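Local coordinates for protein beta-fructofuranosidase (Arthrobacter, PDB 3WPU) that belongs to the levansucrase/invertase family of the beta-fructosidase clan, whose members are built round a five-bladed beta-propeller, at residues T43-S46 and R47-S50; I438-H441 and D442-V445. All blocks are in the same frame, centred on the assembly; numbering follows the deposited sequence.

Contact 1: residues T43-S46 and R47-S50; sequences TAPS and RENS
Pro45 and Glu48 meet across a tight type II beta turn, a good illustration of how one backbone bond can lay two side chains against each other. The bond runs from Glu48 N to Pro45 O (3.0 Å, with an N-H...O angle of 160°). With the ends of the turn held together, the side chains cross obliquely. Glu48 sets CG beside its own backbone N (chi1 -60°) and is extended beyond, which swings the carboxylate above the plane of the pyrrolidine ring and out past its CG-CD side: Glu48 CD lies 3.5 Å from Pro45 CG, and Glu48 OE2 is 3.5 Å from Pro45 CD. These are van der Waals contacts with ring carbons at the exposed side of the turn.

At the head of the turn, Arg47 takes the positive phi (68°) that the third residue of a type II turn requires. Its CG passes alongside the hydroxyl of Ser46, 3.6 Å from Ser46 OG, before the extended chain leaves the turn toward Phe411. The polar ends of both are held elsewhere, Ser46 OG by Asn412 ND2 and Arg47 NE by Phe411 O, with the Phe411 ring adding a cation-pi contact.

Farther down, the methyl of Ala44 points into the other limb and meets Ser50 alongside, Ala44 CB to Ser50 CB at 3.7 Å, while Asn49 O is equally near Ala44 CB. The hydroxyl beyond Ser50 CB is bonded to Ser40 OG and to the backbone of Thr397 and Leu399.

The whole excursion belongs to the long connection between helix 30-38 and strand 72-81, and its partners at 397-399 and 411-412 place it against the connection between strands 391-394 and 423-425.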
loop_
_atom_site.group_PDB
_atom_site.type_symbol
_atom_site.label_atom_id
_atom_site.label_comp_id
_atom_site.label_asym_id
_atom_site.label_seq_id
_atom_site.Cartn_x
_atom_site.Cartn_y
_atom_site.Cartn_z
ATOM N N THR A 43 7.310 -29.889 -8.604
ATOM C CA THR A 43 8.433 -30.672 -8.088
ATOM C C THR A 43 9.228 -29.991 -6.981
ATOM O O THR A 43 10.140 -30.611 -6.427
ATOM C CB THR A 43 9.430 -31.070 -9.215
ATOM O OG1 THR A 43 10.156 -29.924 -9.679
ATOM C CG2 THR A 43 8.704 -31.721 -10.386
ATOM N N ALA A 44 8.915 -28.734 -6.655
ATOM C CA ALA A 44 9.730 -27.988 -5.697
ATOM C C ALA A 44 9.669 -28.673 -4.334
ATOM O O ALA A 44 8.588 -28.861 -3.767
ATOM C CB ALA A 44 9.289 -26.532 -5.603
ATOM N N PRO A 45 10.833 -29.071 -3.805
ATOM C CA PRO A 45 10.760 -29.826 -2.552
ATOM C C PRO A 45 10.502 -28.971 -1.300
ATOM O O PRO A 45 10.485 -27.727 -1.364
ATOM C CB PRO A 45 12.131 -30.493 -2.465
ATOM C CG PRO A 45 13.038 -29.715 -3.317
ATOM C CD PRO A 45 12.208 -28.917 -4.304
ATOM N N SER A 46 10.299 -29.662 -0.178
ATOM C CA SER A 46 10.072 -29.058 1.124
ATOM C C SER A 46 10.901 -27.796 1.352
ATOM O O SER A 46 12.119 -27.791 1.176
ATOM C CB SER A 46 10.407 -30.079 2.236
ATOM O OG SER A 46 10.098 -29.541 3.507
ATOM N N ARG A 47 10.206 -26.720 1.729
ATOM C CA ARG A 47 10.796 -25.416 2.081
ATOM C C ARG A 47 11.467 -24.614 0.954
ATOM O O ARG A 47 12.029 -23.554 1.219
ATOM C CB ARG A 47 11.769 -25.568 3.252
ATOM C CG ARG A 47 11.151 -26.264 4.441
ATOM C CD ARG A 47 12.011 -26.143 5.679
ATOM N NE ARG A 47 11.306 -26.707 6.815
ATOM C CZ ARG A 47 11.895 -27.112 7.939
ATOM N NH1 ARG A 47 13.210 -26.997 8.089
ATOM N NH2 ARG A 47 11.161 -27.628 8.913
ATOM N N GLU A 48 11.416 -25.093 -0.288
ATOM C CA GLU A 48 11.952 -24.353 -1.416
ATOM C C GLU A 48 10.821 -23.607 -2.098
ATOM O O GLU A 48 9.677 -24.021 -2.004
ATOM C CB GLU A 48 12.642 -25.287 -2.391
ATOM C CG GLU A 48 13.799 -26.019 -1.710
ATOM C CD GLU A 48 14.756 -26.690 -2.667
ATOM O OE1 GLU A 48 15.631 -27.448 -2.162
ATOM O OE2 GLU A 48 14.645 -26.486 -3.899
ATOM N N ASN A 49 11.151 -22.488 -2.723
ATOM C CA ASN A 49 10.193 -21.714 -3.525
ATOM C C ASN A 49 9.731 -22.501 -4.749
ATOM O O ASN A 49 10.553 -23.093 -5.451
ATOM C CB ASN A 49 10.894 -20.438 -3.964
ATOM C CG ASN A 49 9.986 -19.484 -4.693
ATOM O OD1 ASN A 49 8.781 -19.447 -4.475
ATOM N ND2 ASN A 49 10.584 -18.682 -5.544
ATOM N N SER A 50 8.417 -22.501 -5.001
ATOM C CA SER A 50 7.848 -23.127 -6.195
ATOM C C SER A 50 7.448 -22.121 -7.273
ATOM O O SER A 50 7.046 -22.542 -8.358
ATOM C CB SER A 50 6.629 -23.986 -5.849
ATOM O OG SER A 50 5.477 -23.221 -5.501
#

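Contact 2: residues I438-H441 and D442-V445; sequences IGTH and DDFV
Thr440 and Asp442 face the same way at the tip of a beta hairpin with a two-residue loop, where Thr440 OG1 donates to Asp442 OD1 (3.2 Å), meeting the oxygen nearly in line with its C-O bond. Asp442 turns its carboxylate back over its neighbour as well: the imidazole of His441 and this carboxylate are stacked, their planes only 3° apart, and Asp442 CB sits over the ring face, 4.0 Å from the His441 centroid.

The tip itself is a type I turn, closed by Asp443 N giving to Thr440 O (3.0 Å). The return bond, Thr440 N to Asp443 O, is longer and more bent (3.1 Å, 137°). In both, the donor stands above the carbonyl plane, so neither uses a lone-pair direction. Asp443 O also takes a hydrogen bond from Gln62 NE2 and a CA-H...O contact from Gly439.

At the open end, Ile438 and Val445 exchange a pair of bonds, both straighter than that return bond: Ile438 N to Val445 O and Val445 N to Ile438 O, each 3.0 Å. Phe444 brings its ring edge to His441 O, with Phe444 CD2 3.7 Å from that oxygen.

The tip is therefore tied by backbone and side chain together. The stacked carboxylate would probably favour a positive charge on the imidazole, although a nearby guanidinium may counter this.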
loop_
_atom_site.group_PDB
_atom_site.type_symbol
_atom_site.label_atom_id
_atom_site.label_comp_id
_atom_site.label_asym_id
_atom_site.label_seq_id
_atom_site.Cartn_x
_atom_site.Cartn_y
_atom_site.Cartn_z
ATOM N N ILE A 438 9.909 -14.242 9.698
ATOM C CA ILE A 438 10.921 -14.961 8.934
ATOM C C ILE A 438 11.358 -16.125 9.797
ATOM O O ILE A 438 11.648 -15.926 10.967
ATOM C CB ILE A 438 12.150 -14.103 8.580
ATOM C CG1 ILE A 438 11.716 -12.923 7.698
ATOM C CG2 ILE A 438 13.188 -14.940 7.854
ATOM C CD1 ILE A 438 12.819 -11.927 7.393
ATOM N N GLY A 439 11.342 -17.312 9.215
ATOM C CA GLY A 439 11.843 -18.498 9.926
ATOM C C GLY A 439 10.986 -19.724 9.764
ATOM O O GLY A 439 9.935 -19.707 9.131
ATOM N N THR A 440 11.463 -20.817 10.360
ATOM C CA THR A 440 10.801 -22.098 10.264
ATOM C C THR A 440 9.955 -22.306 11.514
ATOM O O THR A 440 9.979 -21.476 12.432
ATOM C CB THR A 440 11.845 -23.226 10.129
ATOM O OG1 THR A 440 12.841 -23.057 11.139
ATOM C CG2 THR A 440 12.523 -23.165 8.792
ATOM N N HIS A 441 9.214 -23.415 11.548
ATOM C CA HIS A 441 8.237 -23.695 12.602
ATOM C C HIS A 441 8.833 -23.631 14.023
ATOM O O HIS A 441 8.166 -23.183 14.953
ATOM C CB HIS A 441 7.604 -25.069 12.361
ATOM C CG HIS A 441 8.563 -26.203 12.529
ATOM N ND1 HIS A 441 8.596 -26.983 13.663
ATOM C CD2 HIS A 441 9.558 -26.654 11.730
ATOM C CE1 HIS A 441 9.556 -27.882 13.547
ATOM N NE2 HIS A 441 10.160 -27.701 12.387
ATOM N N ASP A 442 10.079 -24.059 14.172
ATOM C CA ASP A 442 10.761 -24.081 15.477
ATOM C C ASP A 442 11.798 -22.959 15.655
ATOM O O ASP A 442 12.545 -22.937 16.633
ATOM C CB ASP A 442 11.441 -25.440 15.685
ATOM C CG ASP A 442 12.438 -25.772 14.589
ATOM O OD1 ASP A 442 12.465 -25.080 13.536
ATOM O OD2 ASP A 442 13.197 -26.751 14.771
ATOM N N ASP A 443 11.838 -22.010 14.725
ATOM C CA ASP A 443 12.909 -21.027 14.706
ATOM C C ASP A 443 12.494 -19.849 13.834
ATOM O O ASP A 443 13.030 -19.654 12.734
ATOM C CB ASP A 443 14.196 -21.643 14.168
ATOM C CG ASP A 443 15.332 -20.645 14.069
ATOM O OD1 ASP A 443 15.426 -19.736 14.908
ATOM O OD2 ASP A 443 16.134 -20.768 13.123
ATOM N N PHE A 444 11.544 -19.078 14.347
ATOM C CA PHE A 444 11.067 -17.908 13.616
ATOM C C PHE A 444 11.055 -16.676 14.482
ATOM O O PHE A 444 11.071 -16.761 15.712
ATOM C CB PHE A 444 9.686 -18.163 13.003
ATOM C CG PHE A 444 8.559 -18.299 14.008
ATOM C CD1 PHE A 444 7.779 -17.192 14.372
ATOM C CD2 PHE A 444 8.232 -19.547 14.553
ATOM C CE1 PHE A 444 6.727 -17.325 15.259
ATOM C CE2 PHE A 444 7.189 -19.684 15.448
ATOM C CZ PHE A 444 6.429 -18.581 15.802
ATOM N N VAL A 445 10.998 -15.511 13.831
ATOM C CA VAL A 445 10.979 -14.253 14.523
ATOM C C VAL A 445 9.984 -13.351 13.821
ATOM O O VAL A 445 9.762 -13.508 12.611
ATOM C CB VAL A 445 12.357 -13.548 14.531
ATOM C CG1 VAL A 445 13.337 -14.324 15.409
ATOM C CG2 VAL A 445 12.924 -13.367 13.146
#

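In the fold
The chain completes contact 1 early, between helix 30-38 and strand 72-81, and reaches contact 2 almost four hundred residues later, where strands 437-438 and 443-446 pair as a small antiparallel sheet. Their centres are about 17 Å apart, both on the same side of the molecule's centre and well out from it. The long side chain of Arg47 spans the gap: Arg47 NH2 packs 3.4 Å from His441 CD2, and Arg47 NH1 lies near the methyl of Thr440. The His441 ring also meets that of Phe411. Two distant parts of one family region thus meet at a peripheral, loop-rich patch.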